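Local structure of putative ABC transporter (Thermobispora bispora, 4PE6) at residues I37-F40 and E41-A44; Q46-D50 and G51-K55; T314-L317 and F318-Q321. The protein probably binds carbohydrates as the solute-binding component of an ABC transporter, and here holds a trihydroxybutanoic acid. One frame throughout, in Å; residues are numbered along the deposited sequence.

Contact 1. Residues I37-F40 and E41-A44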
ATOM      1  N   ILE A  37      -2.933  -8.266   5.100  1.00 17.18           N
ATOM      2  CA  ILE A  37      -3.358  -9.658   5.318  1.00 17.69           C
ATOM      3  C   ILE A  37      -4.173  -9.815   6.607  1.00 18.44           C
ATOM      4  O   ILE A  37      -5.243 -10.435   6.606  1.00 18.24           O
ATOM      5  CB  ILE A  37      -2.142 -10.621   5.308  1.00 18.12           C
ATOM      6  CG1 ILE A  37      -1.524 -10.644   3.891  1.00 17.77           C
ATOM      7  CG2 ILE A  37      -2.520 -12.023   5.782  1.00 18.85           C
ATOM      8  CD1 ILE A  37      -2.462 -11.096   2.795  1.00 17.44           C
ATOM      9  N   ALA A  38      -3.677  -9.220   7.677  1.00 19.40           N
ATOM     10  CA  ALA A  38      -4.352  -9.308   8.970  1.00 20.88           C
ATOM     11  C   ALA A  38      -5.789  -8.754   8.895  1.00 21.19           C
ATOM     12  O   ALA A  38      -6.720  -9.400   9.361  1.00 22.59           O
ATOM     13  CB  ALA A  38      -3.519  -8.626  10.036  1.00 21.61           C
ATOM     14  N   LYS A  39      -5.992  -7.598   8.263  1.00 20.86           N
ATOM     15  CA  LYS A  39      -7.332  -7.033   8.128  1.00 20.90           C
ATOM     16  C   LYS A  39      -8.244  -7.922   7.279  1.00 20.52           C
ATOM     17  O   LYS A  39      -9.407  -8.102   7.624  1.00 20.72           O
ATOM     18  CB  LYS A  39      -7.276  -5.620   7.536  1.00 20.95           C
ATOM     19  CG  LYS A  39      -6.522  -4.610   8.374  1.00 21.77           C
ATOM     20  CD  LYS A  39      -7.221  -4.334   9.697  1.00 23.32           C
ATOM     21  CE  LYS A  39      -6.346  -3.488  10.607  1.00 24.50           C
ATOM     22  NZ  LYS A  39      -7.183  -2.790  11.608  1.00 26.44           N
ATOM     23  N   PHE A  40      -7.718  -8.480   6.176  1.00 19.61           N
ATOM     24  CA  PHE A  40      -8.468  -9.433   5.380  1.00 19.65           C
ATOM     25  C   PHE A  40      -8.876 -10.645   6.192  1.00 21.01           C
ATOM     26  O   PHE A  40     -10.012 -11.088   6.120  1.00 21.49           O
ATOM     27  CB  PHE A  40      -7.667  -9.937   4.160  1.00 18.46           C
ATOM     28  CG  PHE A  40      -8.359 -11.061   3.430  1.00 18.17           C
ATOM     29  CD1 PHE A  40      -9.428 -10.795   2.575  1.00 17.77           C
ATOM     30  CD2 PHE A  40      -7.982 -12.377   3.629  1.00 18.20           C
ATOM     31  CE1 PHE A  40     -10.072 -11.824   1.905  1.00 17.59           C
ATOM     32  CE2 PHE A  40      -8.623 -13.411   2.976  1.00 18.25           C
ATOM     33  CZ  PHE A  40      -9.683 -13.127   2.115  1.00 18.02           C
ATOM     34  N   GLU A  41      -7.934 -11.208   6.941  1.00 22.62           N
ATOM     35  CA  GLU A  41      -8.209 -12.427   7.668  1.00 24.19           C
ATOM     36  C   GLU A  41      -9.224 -12.192   8.798  1.00 25.38           C
ATOM     37  O   GLU A  41     -10.113 -13.011   9.014  1.00 25.89           O
ATOM     38  CB  GLU A  41      -6.917 -13.018   8.215  1.00 25.87           C
ATOM     39  CG  GLU A  41      -6.106 -13.730   7.156  1.00 26.49           C
ATOM     40  CD  GLU A  41      -4.774 -14.239   7.674  1.00 28.66           C
ATOM     41  OE1 GLU A  41      -4.246 -13.667   8.649  1.00 29.94           O
ATOM     42  OE2 GLU A  41      -4.243 -15.193   7.076  1.00 30.32           O
ATOM     43  N   GLU A  42      -9.095 -11.072   9.492  1.00 25.93           N
ATOM     44  CA  GLU A  42     -10.101 -10.678  10.482  1.00 27.67           C
ATOM     45  C   GLU A  42     -11.481 -10.510   9.829  1.00 27.00           C
ATOM     46  O   GLU A  42     -12.469 -10.990  10.354  1.00 27.29           O
ATOM     47  CB  GLU A  42      -9.682  -9.386  11.165  1.00 28.77           C
ATOM     48  CG  GLU A  42     -10.725  -8.788  12.087  1.00 31.05           C
ATOM     49  CD  GLU A  42     -10.266  -7.474  12.691  1.00 32.40           C
ATOM     50  OE1 GLU A  42     -10.024  -6.498  11.942  1.00 31.47           O
ATOM     51  OE2 GLU A  42     -10.182  -7.417  13.923  1.00 34.48           O
ATOM     52  N   ALA A  43     -11.553  -9.823   8.695  1.00 25.79           N
ATOM     53  CA  ALA A  43     -12.840  -9.615   8.031  1.00 25.74           C
ATOM     54  C   ALA A  43     -13.441 -10.927   7.499  1.00 26.08           C
ATOM     55  O   ALA A  43     -14.655 -11.135   7.553  1.00 25.82           O
ATOM     56  CB  ALA A  43     -12.708  -8.616   6.899  1.00 25.14           C
ATOM     57  N   ALA A  44     -12.582 -11.795   6.971  1.00 25.96           N
ATOM     58  CA  ALA A  44     -13.020 -13.068   6.409  1.00 26.49           C
ATOM     59  C   ALA A  44     -13.570 -13.983   7.489  1.00 28.51           C
ATOM     60  O   ALA A  44     -14.617 -14.611   7.308  1.00 27.26           O
ATOM     61  CB  ALA A  44     -11.866 -13.750   5.703  1.00 26.06           C
TER
HETATM   62  O   HOH W   1     -10.793  -6.409   9.042  1.00 24.04           O
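Lys39 O takes two donors: the amide of Ala43, one helical turn on, with N to O 3.0 Å, and a water 2.6 Å from that oxygen. The same water also donates to Glu42 OE1, 3.0 Å away, so the carboxylate is tied back to the main chain of its own helix. Glu42 reaches the water because its CG is anti to the backbone N (chi1 173°) and the chain runs out straight from there, side by side with Lys39 and pointing the same way. The two charges do not meet, with Lys39 NZ 4.7 Å from Glu42 OE1; the ammonium instead forms a salt bridge with Glu307.

The remaining amides follow the usual i to i+4 pattern, the straightest being Glu42 N to Ala38 O, with an N-H...O angle of 170°. All of this belongs to helix 31-49, the crossover helix of the beta-alpha-beta unit that joins parallel strands 20-25 and 55-60 in a periplasmic binding protein fold.

On the side turned to the sheet, Phe40 CG also lies anti to its N (chi1 172°), and the methyl of Ala44 sits over one face of the ring, offset toward the rim, with CB 4.2 Å from Phe40 CZ. Ile37 lays its CG2 methyl 3.7 Å from Glu41 CD, and the two side chains cross at a slant. Beneath them Ile37, Phe40 and Glu41 touch Val58, and Ile37 and Phe40 also meet Leu23, while Ala43 packs on Val265 and Leu268 of helix 263-275.

Contact 2. Residues Q46-D50 and G51-K55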
ATOM      1  N   GLN A  46     -14.800 -13.154  10.304  1.00 32.91           N
ATOM      2  CA  GLN A  46     -16.084 -12.639  10.748  1.00 34.21           C
ATOM      3  C   GLN A  46     -17.164 -12.964   9.711  1.00 32.89           C
ATOM      4  O   GLN A  46     -18.258 -13.398  10.074  1.00 32.81           O
ATOM      5  CB  GLN A  46     -15.977 -11.136  11.038  1.00 35.32           C
ATOM      6  CG  GLN A  46     -17.234 -10.458  11.536  1.00 36.55           C
ATOM      7  CD  GLN A  46     -17.773 -11.085  12.796  1.00 39.41           C
ATOM      8  OE1 GLN A  46     -17.075 -11.192  13.815  1.00 40.35           O
ATOM      9  NE2 GLN A  46     -19.026 -11.511  12.737  1.00 40.44           N
ATOM     10  N   ALA A  47     -16.848 -12.809   8.423  1.00 30.94           N
ATOM     11  CA  ALA A  47     -17.796 -13.160   7.366  1.00 30.29           C
ATOM     12  C   ALA A  47     -18.174 -14.649   7.437  1.00 31.18           C
ATOM     13  O   ALA A  47     -19.336 -15.024   7.196  1.00 31.18           O
ATOM     14  CB  ALA A  47     -17.228 -12.825   5.999  1.00 29.38           C
ATOM     15  N   GLN A  48     -17.195 -15.487   7.779  1.00 31.42           N
ATOM     16  CA  GLN A  48     -17.424 -16.926   7.891  1.00 32.68           C
ATOM     17  C   GLN A  48     -18.371 -17.217   9.056  1.00 34.69           C
ATOM     18  O   GLN A  48     -19.336 -17.978   8.907  1.00 34.68           O
ATOM     19  CB  GLN A  48     -16.107 -17.681   8.067  1.00 33.61           C
ATOM     20  CG  GLN A  48     -16.268 -19.198   7.960  1.00 35.17           C
ATOM     21  CD  GLN A  48     -14.942 -19.927   7.892  1.00 36.77           C
ATOM     22  OE1 GLN A  48     -13.968 -19.423   7.348  1.00 36.69           O
ATOM     23  NE2 GLN A  48     -14.899 -21.129   8.451  1.00 39.73           N
ATOM     24  N   ALA A  49     -18.082 -16.609  10.206  1.00 35.83           N
ATOM     25  CA  ALA A  49     -18.956 -16.677  11.384  1.00 37.59           C
ATOM     26  C   ALA A  49     -20.372 -16.206  11.062  1.00 38.38           C
ATOM     27  O   ALA A  49     -21.334 -16.795  11.532  1.00 39.07           O
ATOM     28  CB  ALA A  49     -18.376 -15.838  12.512  1.00 38.37           C
ATOM     29  N   ASP A  50     -20.480 -15.155  10.241  1.00 38.89           N
ATOM     30  CA  ASP A  50     -21.767 -14.582   9.812  1.00 39.36           C
ATOM     31  C   ASP A  50     -22.466 -15.354   8.687  1.00 38.62           C
ATOM     32  O   ASP A  50     -23.542 -14.955   8.242  1.00 37.97           O
ATOM     33  CB  ASP A  50     -21.572 -13.126   9.365  1.00 38.77           C
ATOM     34  CG  ASP A  50     -21.269 -12.197  10.521  1.00 40.62           C
ATOM     35  OD1 ASP A  50     -21.472 -12.622  11.677  1.00 41.42           O
ATOM     36  OD2 ASP A  50     -20.837 -11.043  10.281  1.00 40.42           O
ATOM     37  N   GLY A  51     -21.861 -16.445   8.226  1.00 37.61           N
ATOM     38  CA  GLY A  51     -22.470 -17.271   7.188  1.00 37.36           C
ATOM     39  C   GLY A  51     -22.433 -16.685   5.783  1.00 36.26           C
ATOM     40  O   GLY A  51     -23.138 -17.165   4.890  1.00 36.47           O
ATOM     41  N   LEU A  52     -21.609 -15.662   5.566  1.00 34.84           N
ATOM     42  CA  LEU A  52     -21.505 -15.046   4.243  1.00 33.20           C
ATOM     43  C   LEU A  52     -20.514 -15.794   3.364  1.00 31.78           C
ATOM     44  O   LEU A  52     -20.616 -15.754   2.142  1.00 31.51           O
ATOM     45  CB  LEU A  52     -21.083 -13.585   4.368  1.00 33.77           C
ATOM     46  CG  LEU A  52     -22.005 -12.665   5.165  1.00 35.26           C
ATOM     47  CD1 LEU A  52     -21.408 -11.269   5.184  1.00 35.29           C
ATOM     48  CD2 LEU A  52     -23.419 -12.646   4.595  1.00 36.12           C
ATOM     49  N   ILE A  53     -19.538 -16.456   3.980  1.00 31.02           N
ATOM     50  CA  ILE A  53     -18.588 -17.289   3.244  1.00 29.69           C
ATOM     51  C   ILE A  53     -18.403 -18.594   3.997  1.00 30.60           C
ATOM     52  O   ILE A  53     -18.700 -18.662   5.192  1.00 30.80           O
ATOM     53  CB  ILE A  53     -17.224 -16.598   3.071  1.00 29.20           C
ATOM     54  CG1 ILE A  53     -16.460 -16.498   4.402  1.00 29.66           C
ATOM     55  CG2 ILE A  53     -17.397 -15.204   2.492  1.00 28.41           C
ATOM     56  CD1 ILE A  53     -15.033 -16.034   4.208  1.00 29.32           C
ATOM     57  N   GLY A  54     -17.900 -19.611   3.302  1.00 30.23           N
ATOM     58  CA  GLY A  54     -17.643 -20.920   3.912  1.00 31.17           C
ATOM     59  C   GLY A  54     -16.181 -21.184   4.194  1.00 31.30           C
ATOM     60  O   GLY A  54     -15.844 -21.995   5.047  1.00 32.26           O
ATOM     61  N   LYS A  55     -15.305 -20.497   3.472  1.00 30.19           N
ATOM     62  CA  LYS A  55     -13.893 -20.785   3.510  1.00 30.54           C
ATOM     63  C   LYS A  55     -13.100 -19.613   2.937  1.00 28.30           C
ATOM     64  O   LYS A  55     -13.564 -18.901   2.027  1.00 26.30           O
ATOM     65  CB  LYS A  55     -13.603 -22.052   2.705  1.00 32.49           C
ATOM     66  CG  LYS A  55     -12.170 -22.556   2.784  1.00 34.44           C
ATOM     67  CD  LYS A  55     -11.976 -23.798   1.928  1.00 36.81           C
ATOM     68  CE  LYS A  55     -10.502 -24.151   1.843  1.00 38.78           C
ATOM     69  NZ  LYS A  55     -10.286 -25.507   1.271  1.00 41.86           N
TER
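Helix 31-49 finishes with a Schellman motif between Ala47 and Leu52. Leu52 N returns to Ala47 O at 2.9 Å, and inside that bond Gly51 N reaches Gln48 O at 3.0 Å, coming from well above the carbonyl plane. Gly51 turns the chain with a positive phi of 74°, a conformation in which a beta carbon would be pushed against Asp50 O, which is why a glycine suits this position.

Beyond the turn the chain doubles back along the last helical residues. As is usual for this motif, the side chains of the two residues joined by the outer bond meet, Ala47 CB and Leu52 CB 4.3 Å apart. Ile53 follows with CG1 set between its own backbone N and carbonyl carbon (chi1 70°), which brings that methylene 4.1 Å from Ala47 CB and 3.6 Å from Gln48 CA. Its carbonyl receives a CA-H...O contact from the same residue, Gln48 CA to Ile53 O being 3.5 Å. The extended side chain of Gln48 lies along the returning chain, with CD 3.6 Å from Gly54 O.

On the outer surface of the last turn, Gln46 NE2 donates to Asp50 OD2 at 3.1 Å in an almost straight bond (172°) that meets the carboxylate from above its plane; the bond to OD1 is weak.

From here the chain enters edge strand 55-60: backbone bonds join Gly54 with Pro19 and Lys55 with Ile21, Lys55 makes a cation-pi contact with Phe20, and Leu52 and Ile53 rest on Trp269 and Leu272 of helix 263-275.

Contact 3. Residues T314-L317 and F318-Q321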
ATOM      1  N   THR A 314     -16.846  -1.687   6.016  1.00 28.57           N
ATOM      2  CA  THR A 314     -17.948  -2.604   6.185  1.00 29.97           C
ATOM      3  C   THR A 314     -18.498  -2.828   4.785  1.00 29.42           C
ATOM      4  O   THR A 314     -18.191  -2.091   3.850  1.00 28.29           O
ATOM      5  CB  THR A 314     -19.047  -2.016   7.079  1.00 31.96           C
ATOM      6  OG1 THR A 314     -19.504  -0.768   6.531  1.00 32.39           O
ATOM      7  CG2 THR A 314     -18.524  -1.792   8.510  1.00 33.43           C
ATOM      8  N   ARG A 315     -19.316  -3.852   4.640  1.00 30.56           N
ATOM      9  CA  ARG A 315     -19.985  -4.077   3.389  1.00 30.20           C
ATOM     10  C   ARG A 315     -20.796  -2.832   2.978  1.00 31.00           C
ATOM     11  O   ARG A 315     -20.807  -2.447   1.803  1.00 30.21           O
ATOM     12  CB  ARG A 315     -20.873  -5.311   3.495  1.00 31.14           C
ATOM     13  CG  ARG A 315     -21.163  -5.910   2.147  1.00 30.30           C
ATOM     14  CD  ARG A 315     -21.953  -7.198   2.239  1.00 30.69           C
ATOM     15  NE  ARG A 315     -21.986  -7.822   0.926  1.00 29.73           N
ATOM     16  CZ  ARG A 315     -22.575  -8.973   0.637  1.00 29.70           C
ATOM     17  NH1 ARG A 315     -23.212  -9.663   1.569  1.00 31.06           N
ATOM     18  NH2 ARG A 315     -22.513  -9.432  -0.603  1.00 28.97           N
ATOM     19  N   GLU A 316     -21.434  -2.184   3.952  1.00 32.59           N
ATOM     20  CA  GLU A 316     -22.201  -0.970   3.678  1.00 34.92           C
ATOM     21  C   GLU A 316     -21.327   0.226   3.244  1.00 32.98           C
ATOM     22  O   GLU A 316     -21.654   0.926   2.275  1.00 30.76           O
ATOM     23  CB  GLU A 316     -23.076  -0.596   4.899  1.00 39.46           C
ATOM     24  CG  GLU A 316     -24.376   0.096   4.516  1.00 43.97           C
ATOM     25  CD  GLU A 316     -25.131  -0.644   3.413  1.00 46.40           C
ATOM     26  OE1 GLU A 316     -25.523  -1.816   3.631  1.00 49.92           O
ATOM     27  OE2 GLU A 316     -25.317  -0.062   2.315  1.00 48.16           O
ATOM     28  N   LEU A 317     -20.210   0.451   3.939  1.00 31.71           N
ATOM     29  CA  LEU A 317     -19.295   1.534   3.542  1.00 31.58           C
ATOM     30  C   LEU A 317     -18.700   1.259   2.169  1.00 29.59           C
ATOM     31  O   LEU A 317     -18.565   2.170   1.364  1.00 29.63           O
ATOM     32  CB  LEU A 317     -18.180   1.766   4.573  1.00 32.07           C
ATOM     33  CG  LEU A 317     -18.625   2.444   5.878  1.00 34.88           C
ATOM     34  CD1 LEU A 317     -17.470   2.482   6.876  1.00 35.15           C
ATOM     35  CD2 LEU A 317     -19.165   3.853   5.634  1.00 36.19           C
ATOM     36  N   PHE A 318     -18.374  -0.003   1.900  1.00 28.03           N
ATOM     37  CA  PHE A 318     -17.934  -0.403   0.562  1.00 26.71           C
ATOM     38  C   PHE A 318     -18.940   0.020  -0.514  1.00 27.44           C
ATOM     39  O   PHE A 318     -18.584   0.707  -1.468  1.00 27.11           O
ATOM     40  CB  PHE A 318     -17.698  -1.911   0.480  1.00 25.32           C
ATOM     41  CG  PHE A 318     -17.558  -2.409  -0.924  1.00 23.83           C
ATOM     42  CD1 PHE A 318     -16.392  -2.197  -1.621  1.00 22.89           C
ATOM     43  CD2 PHE A 318     -18.615  -3.048  -1.560  1.00 23.63           C
ATOM     44  CE1 PHE A 318     -16.261  -2.614  -2.935  1.00 22.67           C
ATOM     45  CE2 PHE A 318     -18.490  -3.470  -2.869  1.00 23.26           C
ATOM     46  CZ  PHE A 318     -17.310  -3.266  -3.554  1.00 22.76           C
ATOM     47  N   ARG A 319     -20.195  -0.394  -0.341  1.00 28.98           N
ATOM     48  CA  ARG A 319     -21.258  -0.077  -1.294  1.00 30.03           C
ATOM     49  C   ARG A 319     -21.453   1.424  -1.484  1.00 32.20           C
ATOM     50  O   ARG A 319     -21.661   1.885  -2.615  1.00 33.02           O
ATOM     51  CB  ARG A 319     -22.575  -0.754  -0.892  1.00 30.58           C
ATOM     52  CG  ARG A 319     -22.604  -2.230  -1.254  1.00 29.08           C
ATOM     53  CD  ARG A 319     -23.840  -2.909  -0.703  1.00 29.76           C
ATOM     54  NE  ARG A 319     -23.851  -4.339  -0.995  1.00 28.77           N
ATOM     55  CZ  ARG A 319     -24.760  -5.184  -0.526  1.00 29.32           C
ATOM     56  NH1 ARG A 319     -25.730  -4.754   0.264  1.00 30.39           N
ATOM     57  NH2 ARG A 319     -24.701  -6.471  -0.851  1.00 29.12           N
ATOM     58  N   GLN A 320     -21.372   2.181  -0.390  1.00 33.60           N
ATOM     59  CA  GLN A 320     -21.431   3.644  -0.466  1.00 35.27           C
ATOM     60  C   GLN A 320     -20.362   4.197  -1.385  1.00 33.33           C
ATOM     61  O   GLN A 320     -20.635   5.067  -2.204  1.00 32.83           O
ATOM     62  CB  GLN A 320     -21.247   4.286   0.909  1.00 38.11           C
ATOM     63  CG  GLN A 320     -22.456   4.234   1.821  1.00 41.88           C
ATOM     64  CD  GLN A 320     -22.157   4.877   3.169  1.00 45.31           C
ATOM     65  OE1 GLN A 320     -21.391   5.851   3.255  1.00 46.72           O
ATOM     66  NE2 GLN A 320     -22.746   4.332   4.232  1.00 46.83           N
ATOM     67  N   GLN A 321     -19.130   3.721  -1.218  1.00 31.37           N
ATOM     68  CA  GLN A 321     -18.016   4.196  -2.047  1.00 30.87           C
ATOM     69  C   GLN A 321     -18.214   3.818  -3.504  1.00 29.77           C
ATOM     70  O   GLN A 321     -17.921   4.621  -4.388  1.00 29.92           O
ATOM     71  CB  GLN A 321     -16.659   3.666  -1.547  1.00 30.26           C
ATOM     72  CG  GLN A 321     -15.475   3.980  -2.466  1.00 30.87           C
ATOM     73  CD  GLN A 321     -14.981   5.420  -2.385  1.00 33.62           C
ATOM     74  OE1 GLN A 321     -15.256   6.133  -1.421  1.00 36.02           O
ATOM     75  NE2 GLN A 321     -14.224   5.845  -3.399  1.00 34.12           N
TER
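Arg315 and Arg319, one turn apart, bring their guanidinium groups together and share a carboxylate: NH2 of each forms a salt bridge with Asp273 OD1. Arg315 NH2 also bridges to Glu276, to which Arg319 is held only by a long, weak ion pair. Arg319 NH2 lies over one face of the Arg315 guanidinium, near its rim and 3.5 Å from Arg315 NE, with the two planes inclined at 42°. The carboxylates of Asp273 and Glu276 probably make this close pairing of guanidinium groups favourable. Replacing Arg315 by an alanine is likely to cost Asp273 one of its two arginine partners and Glu276 the stronger of its two, and to leave the Arg319 guanidinium freer to turn.

The backbone beneath is the start of helix 315-327. Thr314 is its N-cap, accepting Leu317 N on OG1 at 3.0 Å, while its carbonyl takes Phe318 N at 2.9 Å in a bond of 168°. Arg315 O, in turn, receives Arg319 N at 3.0 Å. This is the last helix of the chain, laid against helix 263-275 in the periplasmic binding protein fold.

Phe318, with CG opposite its N (chi1 167°), is sent into that interface against Ala270 and Asp273; Arg315 O lies at the ring's edge, near its plane. The Arg315 side chain also packs on Trp269 and Leu272. On another side of the helix, Leu317 and Gln320 run alongside each other, the methyl CD2 of Leu317 3.8 Å from Gln320 OE1. The end of Gln321 leads away from residues 314-317, and its OE1 accepts a hydrogen bond from Val332 N.

Overall arrangement
Contacts 1 and 2 come one after the other on helix 31-49, with centres about 12 Å apart; they meet where Ala44 O lies 3.4 Å from Ile53 CD1. Contact 3 follows near the other end of the chain, on helix 315-327, its centre about 16 Å from that of contact 1 and about 18 Å from that of contact 2, which it just touches through Leu52 and Arg315. Helix 263-275 is the common neighbour, receiving side chains from all three, so early and late parts of the sequence are packed together. The side chain of Ile37 in contact 1 is about 10 Å from the bound acid; contact 2 closes the helix's far end.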